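Local coordinates for probable glutaminase ybaS (Escherichia coli, PDB 1U60), which catalyses the hydrolysis of L-glutamine to L-glutamate and ammonium, at residues 77-82 / 136-141; 5-10 / 51-56. One frame throughout, in Å; residues are numbered along the deposited sequence.

Contact 1: 77-82 / 136-141; sequences LEDVGP and WQRILH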
loop_
_atom_site.group_PDB
_atom_site.type_symbol
_atom_site.label_atom_id
_atom_site.label_comp_id
_atom_site.label_asym_id
_atom_site.label_seq_id
_atom_site.Cartn_x
_atom_site.Cartn_y
_atom_site.Cartn_z
ATOM N N LEU A 77 14.235 4.272 12.528
ATOM C CA LEU A 77 13.405 5.462 12.664
ATOM C C LEU A 77 13.674 6.205 13.971
ATOM O O LEU A 77 13.754 7.445 13.993
ATOM C CB LEU A 77 11.912 5.137 12.507
ATOM C CG LEU A 77 11.385 4.750 11.112
ATOM C CD1 LEU A 77 10.070 4.037 11.243
ATOM C CD2 LEU A 77 11.270 5.985 10.222
ATOM N N GLU A 78 13.877 5.478 15.056
ATOM C CA GLU A 78 14.175 6.095 16.336
ATOM C C GLU A 78 15.547 6.754 16.279
ATOM O O GLU A 78 15.725 7.869 16.812
ATOM C CB GLU A 78 14.168 5.073 17.485
ATOM C CG GLU A 78 12.819 4.420 17.756
ATOM C CD GLU A 78 11.789 5.422 18.255
ATOM O OE1 GLU A 78 12.147 6.265 19.121
ATOM O OE2 GLU A 78 10.647 5.417 17.764
ATOM N N ASP A 79 16.496 6.107 15.604
ATOM C CA ASP A 79 17.877 6.612 15.491
ATOM C C ASP A 79 18.055 7.822 14.587
ATOM O O ASP A 79 18.702 8.790 14.983
ATOM C CB ASP A 79 18.819 5.542 14.985
ATOM C CG ASP A 79 19.229 4.545 16.045
ATOM O OD1 ASP A 79 18.802 4.629 17.234
ATOM O OD2 ASP A 79 19.939 3.570 15.723
ATOM N N VAL A 80 17.490 7.797 13.365
ATOM C CA VAL A 80 17.792 8.820 12.361
ATOM C C VAL A 80 16.560 9.590 11.843
ATOM O O VAL A 80 16.708 10.617 11.210
ATOM C CB VAL A 80 18.615 8.243 11.174
ATOM C CG1 VAL A 80 19.907 7.585 11.667
ATOM C CG2 VAL A 80 17.780 7.249 10.294
ATOM N N GLY A 81 15.359 9.103 12.160
ATOM C CA GLY A 81 14.097 9.769 11.870
ATOM C C GLY A 81 13.553 9.403 10.498
ATOM O O GLY A 81 14.285 8.817 9.691
ATOM N N PRO A 82 12.302 9.741 10.222
ATOM C CA PRO A 82 11.665 9.290 8.982
ATOM C C PRO A 82 12.205 9.873 7.707
ATOM O O PRO A 82 12.216 9.170 6.673
ATOM C CB PRO A 82 10.178 9.664 9.172
ATOM C CG PRO A 82 10.221 10.755 10.242
ATOM C CD PRO A 82 11.319 10.389 11.120
ATOM N N TRP A 136 24.594 -5.323 16.734
ATOM C CA TRP A 136 23.794 -6.539 16.975
ATOM C C TRP A 136 23.052 -6.382 18.278
ATOM O O TRP A 136 21.857 -6.609 18.343
ATOM C CB TRP A 136 24.669 -7.817 16.927
ATOM C CG TRP A 136 23.971 -9.010 17.502
ATOM C CD1 TRP A 136 24.380 -9.792 18.583
ATOM C CD2 TRP A 136 22.681 -9.481 17.138
ATOM N NE1 TRP A 136 23.428 -10.753 18.834
ATOM C CE2 TRP A 136 22.373 -10.586 17.974
ATOM C CE3 TRP A 136 21.724 -9.077 16.180
ATOM C CZ2 TRP A 136 21.165 -11.284 17.874
ATOM C CZ3 TRP A 136 20.544 -9.778 16.087
ATOM C CH2 TRP A 136 20.267 -10.860 16.922
ATOM N N GLN A 137 23.759 -5.957 19.328
ATOM C CA GLN A 137 23.147 -5.849 20.642
ATOM C C GLN A 137 21.941 -4.906 20.604
ATOM O O GLN A 137 20.929 -5.218 21.210
ATOM C CB GLN A 137 24.154 -5.392 21.723
ATOM C CG GLN A 137 25.088 -6.512 22.189
ATOM C CD GLN A 137 24.383 -7.811 22.612
ATOM O OE1 GLN A 137 23.487 -7.788 23.448
ATOM N NE2 GLN A 137 24.809 -8.936 22.058
ATOM N N ARG A 138 22.023 -3.791 19.876
ATOM C CA ARG A 138 20.936 -2.814 19.877
ATOM C C ARG A 138 19.720 -3.373 19.126
ATOM O O ARG A 138 18.609 -3.183 19.545
ATOM C CB ARG A 138 21.389 -1.498 19.300
ATOM C CG ARG A 138 22.469 -0.750 20.141
ATOM C CD ARG A 138 22.765 0.672 19.641
ATOM N NE ARG A 138 21.607 1.543 19.851
ATOM C CZ ARG A 138 20.901 2.161 18.898
ATOM N NH1 ARG A 138 21.235 2.120 17.619
ATOM N NH2 ARG A 138 19.862 2.910 19.265
ATOM N N ILE A 139 19.963 -4.132 18.064
ATOM C CA ILE A 139 18.866 -4.784 17.290
ATOM C C ILE A 139 18.214 -5.901 18.076
ATOM O O ILE A 139 17.002 -5.967 18.160
ATOM C CB ILE A 139 19.394 -5.277 15.947
ATOM C CG1 ILE A 139 19.621 -4.073 15.005
ATOM C CG2 ILE A 139 18.436 -6.291 15.291
ATOM C CD1 ILE A 139 20.466 -4.366 13.779
ATOM N N LEU A 140 19.023 -6.757 18.733
ATOM C CA LEU A 140 18.489 -7.814 19.603
ATOM C C LEU A 140 17.612 -7.191 20.699
ATOM O O LEU A 140 16.541 -7.679 20.986
ATOM C CB LEU A 140 19.615 -8.659 20.197
ATOM C CG LEU A 140 19.171 -9.735 21.178
ATOM C CD1 LEU A 140 18.214 -10.712 20.499
ATOM C CD2 LEU A 140 20.393 -10.466 21.749
ATOM N N HIS A 141 18.067 -6.076 21.268
ATOM C CA HIS A 141 17.347 -5.417 22.353
ATOM C C HIS A 141 15.992 -4.898 21.878
ATOM O O HIS A 141 15.000 -5.081 22.555
ATOM C CB HIS A 141 18.208 -4.290 22.923
ATOM C CG HIS A 141 17.620 -3.639 24.120
ATOM N ND1 HIS A 141 17.561 -4.264 25.348
ATOM C CD2 HIS A 141 17.031 -2.430 24.276
ATOM C CE1 HIS A 141 16.992 -3.445 26.218
ATOM N NE2 HIS A 141 16.650 -2.336 25.589
#
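Asp-79 and Arg-138 form a salt bridge near the surface that joins two helices of the helical part of the glutaminase fold. Asp-79 stands in the last turn of helix 68-80, and Arg-138 lies on helix 132-147. The backbones stay well apart: the CA atoms of Asp-79 and Arg-138 are 10.8 Å from each other. The two side chains close this gap from opposite directions, and they account for the whole contact between the segments.

The guanidinium meets the carboxylate end-on, with one nitrogen to each oxygen. Arg-138 NH1 donates to Asp-79 OD2 at 2.7 Å in a nearly straight bond of 171°. Arg-138 NH2 donates to Asp-79 OD1 at 2.9 Å. Both oxygens receive their nitrogen on the syn side, and the two flat groups are nearly coplanar, 20° apart. This two-point grip opposes rotation of either group. The Arg-138 chain bends at chi3 (68°), which turns the guanidinium so that its NH1-NH2 edge faces the acid.

The backbone of Asn-128, between helices 117-126 and 132-147, joins both partners. Its N donates to Asp-79 OD2, and its O accepts from Arg-138 NH1. Each of these side-chain atoms therefore has a second bond, so the ion pair is tied to the backbone ahead of helix 132-147.

Just past Asp-79 the helix stops. Gly-81 takes a positive phi, and its N makes a weak bond to Leu-77 O. Gly-81 is also the N-cap of the next helix, 82-88. At this turn Pro-82 O is hydrogen-bonded to Tyr-252 OH of the second subunit. The pairing is a bidentate, end-on carboxylate-guanidinium salt bridge between helices, away from the predicted substrate-binding residues.

Contact 2: 5-10 / 51-56; sequences NKLQQA and NVYSAG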
loop_
_atom_site.group_PDB
_atom_site.type_symbol
_atom_site.label_atom_id
_atom_site.label_comp_id
_atom_site.label_asym_id
_atom_site.label_seq_id
_atom_site.Cartn_x
_atom_site.Cartn_y
_atom_site.Cartn_z
ATOM N N ASN A 5 -14.896 -12.846 25.135
ATOM C CA ASN A 5 -15.509 -14.008 24.536
ATOM C C ASN A 5 -15.429 -13.970 23.010
ATOM O O ASN A 5 -15.090 -14.977 22.395
ATOM C CB ASN A 5 -16.970 -14.171 25.025
ATOM C CG ASN A 5 -17.037 -14.593 26.493
ATOM O OD1 ASN A 5 -16.419 -15.571 26.887
ATOM N ND2 ASN A 5 -17.798 -13.865 27.296
ATOM N N LYS A 6 -15.703 -12.823 22.405
ATOM C CA LYS A 6 -15.650 -12.732 20.932
ATOM C C LYS A 6 -14.216 -12.891 20.422
ATOM O O LYS A 6 -13.990 -13.509 19.392
ATOM C CB LYS A 6 -16.278 -11.440 20.401
ATOM C CG LYS A 6 -17.790 -11.439 20.479
ATOM C CD LYS A 6 -18.393 -10.123 20.084
ATOM C CE LYS A 6 -19.946 -10.235 19.993
ATOM N NZ LYS A 6 -20.597 -8.910 20.303
ATOM N N LEU A 7 -13.239 -12.368 21.158
ATOM C CA LEU A 7 -11.841 -12.471 20.725
ATOM C C LEU A 7 -11.327 -13.906 20.821
ATOM O O LEU A 7 -10.700 -14.420 19.893
ATOM C CB LEU A 7 -10.955 -11.531 21.552
ATOM C CG LEU A 7 -10.737 -10.103 21.024
ATOM C CD1 LEU A 7 -11.922 -9.388 20.553
ATOM C CD2 LEU A 7 -10.031 -9.312 22.113
ATOM N N GLN A 8 -11.632 -14.593 21.929
ATOM C CA GLN A 8 -11.230 -15.966 22.051
ATOM C C GLN A 8 -11.968 -16.808 20.994
ATOM O O GLN A 8 -11.380 -17.685 20.403
ATOM C CB GLN A 8 -11.492 -16.513 23.451
ATOM C CG GLN A 8 -11.003 -17.953 23.580
ATOM C CD GLN A 8 -9.481 -18.054 23.613
ATOM O OE1 GLN A 8 -8.870 -18.821 22.871
ATOM N NE2 GLN A 8 -8.876 -17.285 24.473
ATOM N N GLN A 9 -13.243 -16.511 20.744
ATOM C CA GLN A 9 -13.994 -17.221 19.700
ATOM C C GLN A 9 -13.398 -17.038 18.332
ATOM O O GLN A 9 -13.380 -17.955 17.535
ATOM C CB GLN A 9 -15.460 -16.760 19.619
ATOM C CG GLN A 9 -16.363 -17.293 20.712
ATOM C CD GLN A 9 -17.783 -16.761 20.581
ATOM O OE1 GLN A 9 -18.242 -16.467 19.449
ATOM N NE2 GLN A 9 -18.492 -16.647 21.719
ATOM N N ALA A 10 -12.935 -15.829 18.043
ATOM C CA ALA A 10 -12.321 -15.539 16.764
ATOM C C ALA A 10 -11.059 -16.327 16.537
ATOM O O ALA A 10 -10.926 -16.913 15.485
ATOM C CB ALA A 10 -12.079 -14.042 16.597
ATOM N N ASN A 51 -4.325 -7.877 26.884
ATOM C CA ASN A 51 -4.995 -9.169 26.949
ATOM C C ASN A 51 -4.554 -10.073 25.814
ATOM O O ASN A 51 -4.364 -9.595 24.686
ATOM C CB ASN A 51 -6.519 -8.958 26.946
ATOM C CG ASN A 51 -6.975 -8.335 28.265
ATOM O OD1 ASN A 51 -6.647 -8.896 29.318
ATOM N ND2 ASN A 51 -7.563 -7.143 28.224
ATOM N N VAL A 52 -4.461 -11.373 26.086
ATOM C CA VAL A 52 -3.867 -12.323 25.164
ATOM C C VAL A 52 -4.832 -13.463 24.949
ATOM O O VAL A 52 -5.330 -14.029 25.920
ATOM C CB VAL A 52 -2.535 -12.917 25.708
ATOM C CG1 VAL A 52 -1.978 -13.929 24.741
ATOM C CG2 VAL A 52 -1.531 -11.824 25.975
ATOM N N TYR A 53 -5.085 -13.808 23.693
ATOM C CA TYR A 53 -6.002 -14.881 23.302
ATOM C C TYR A 53 -5.295 -15.714 22.250
ATOM O O TYR A 53 -4.785 -15.157 21.265
ATOM C CB TYR A 53 -7.295 -14.340 22.687
ATOM C CG TYR A 53 -7.962 -13.363 23.593
ATOM C CD1 TYR A 53 -8.792 -13.808 24.639
ATOM C CD2 TYR A 53 -7.685 -11.995 23.504
ATOM C CE1 TYR A 53 -9.347 -12.898 25.560
ATOM C CE2 TYR A 53 -8.241 -11.101 24.393
ATOM C CZ TYR A 53 -9.075 -11.543 25.408
ATOM O OH TYR A 53 -9.598 -10.644 26.294
ATOM N N SER A 54 -5.276 -17.028 22.398
ATOM C CA SER A 54 -4.629 -17.847 21.370
ATOM C C SER A 54 -5.234 -19.214 21.212
ATOM O O SER A 54 -6.030 -19.645 22.035
ATOM C CB SER A 54 -3.138 -17.960 21.658
ATOM O OG SER A 54 -2.880 -18.952 22.649
ATOM N N ALA A 55 -4.847 -19.867 20.127
ATOM C CA ALA A 55 -5.247 -21.227 19.799
ATOM C C ALA A 55 -4.111 -21.896 19.087
ATOM O O ALA A 55 -3.306 -21.245 18.401
ATOM C CB ALA A 55 -6.506 -21.220 18.878
ATOM N N GLY A 56 -3.995 -23.211 19.270
ATOM C CA GLY A 56 -2.943 -23.975 18.654
ATOM C C GLY A 56 -1.643 -23.928 19.397
ATOM O O GLY A 56 -1.585 -23.650 20.616
#
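Segment 5-10 of helix 4-18 runs alongside strand 52-56 in nearly the same direction, at an angle of 25°. Their axes approach to 7.5 Å. The nearest CA atoms are those of Gln-8 and Tyr-53, 5.5 Å apart. Leu-7 and Tyr-53 point toward each other across this gap. Leu-7 CB sits over one face of the Tyr-53 ring, 4.0 Å from its centroid and 15° off the normal, a CH-pi contact. Leu-7 CD2, on the same side of the ring, overhangs its rim, 3.4 Å from Tyr-53 CE2.

Strand 52-56 is an outermost strand of the five-stranded antiparallel sheet, and it pairs with strand 42-47. Together with helix 290-303, the N-terminal helix packs against this sheet, as in the beta-lactamase-like fold. Leu-7 also touches Leu-303.

Gln-8 comes up at the edge of the ring, on the CD1 side. With CG anti to the backbone N (chi1 -178°) and a bend at chi2, the chain runs past the ring to the backbone of Ser-54. Gln-8 CB lies 4.0 Å from Tyr-53 CD1. The amide end lies beside Ser-54 O, but its orientation is doubtful. The Ser-54 side chain points away from the helix, and its OG is hydrogen-bonded to Ser-58 OG.

From the N terminus, helix 4-18 comes first. The chain then passes through strand 42-47 into strand 52-56, where contact 2 closes a loop with 40 residues between its segments. Contact 1 opens later, at the end of helix 68-80. It closes on helix 132-147 after 53 intervening residues, about half of them helical. The two loops follow in series and neither nest nor cross. The centres of contact 1 and contact 2 lie about 32 Å apart. The nearest atoms of contact 1 and contact 2 are about 18 Å apart, so the two do not touch. Contact 2 ties the N-terminal helix to the five-stranded sheet. Contact 1 ties helix 68-80 to helix 132-147, away from that sheet.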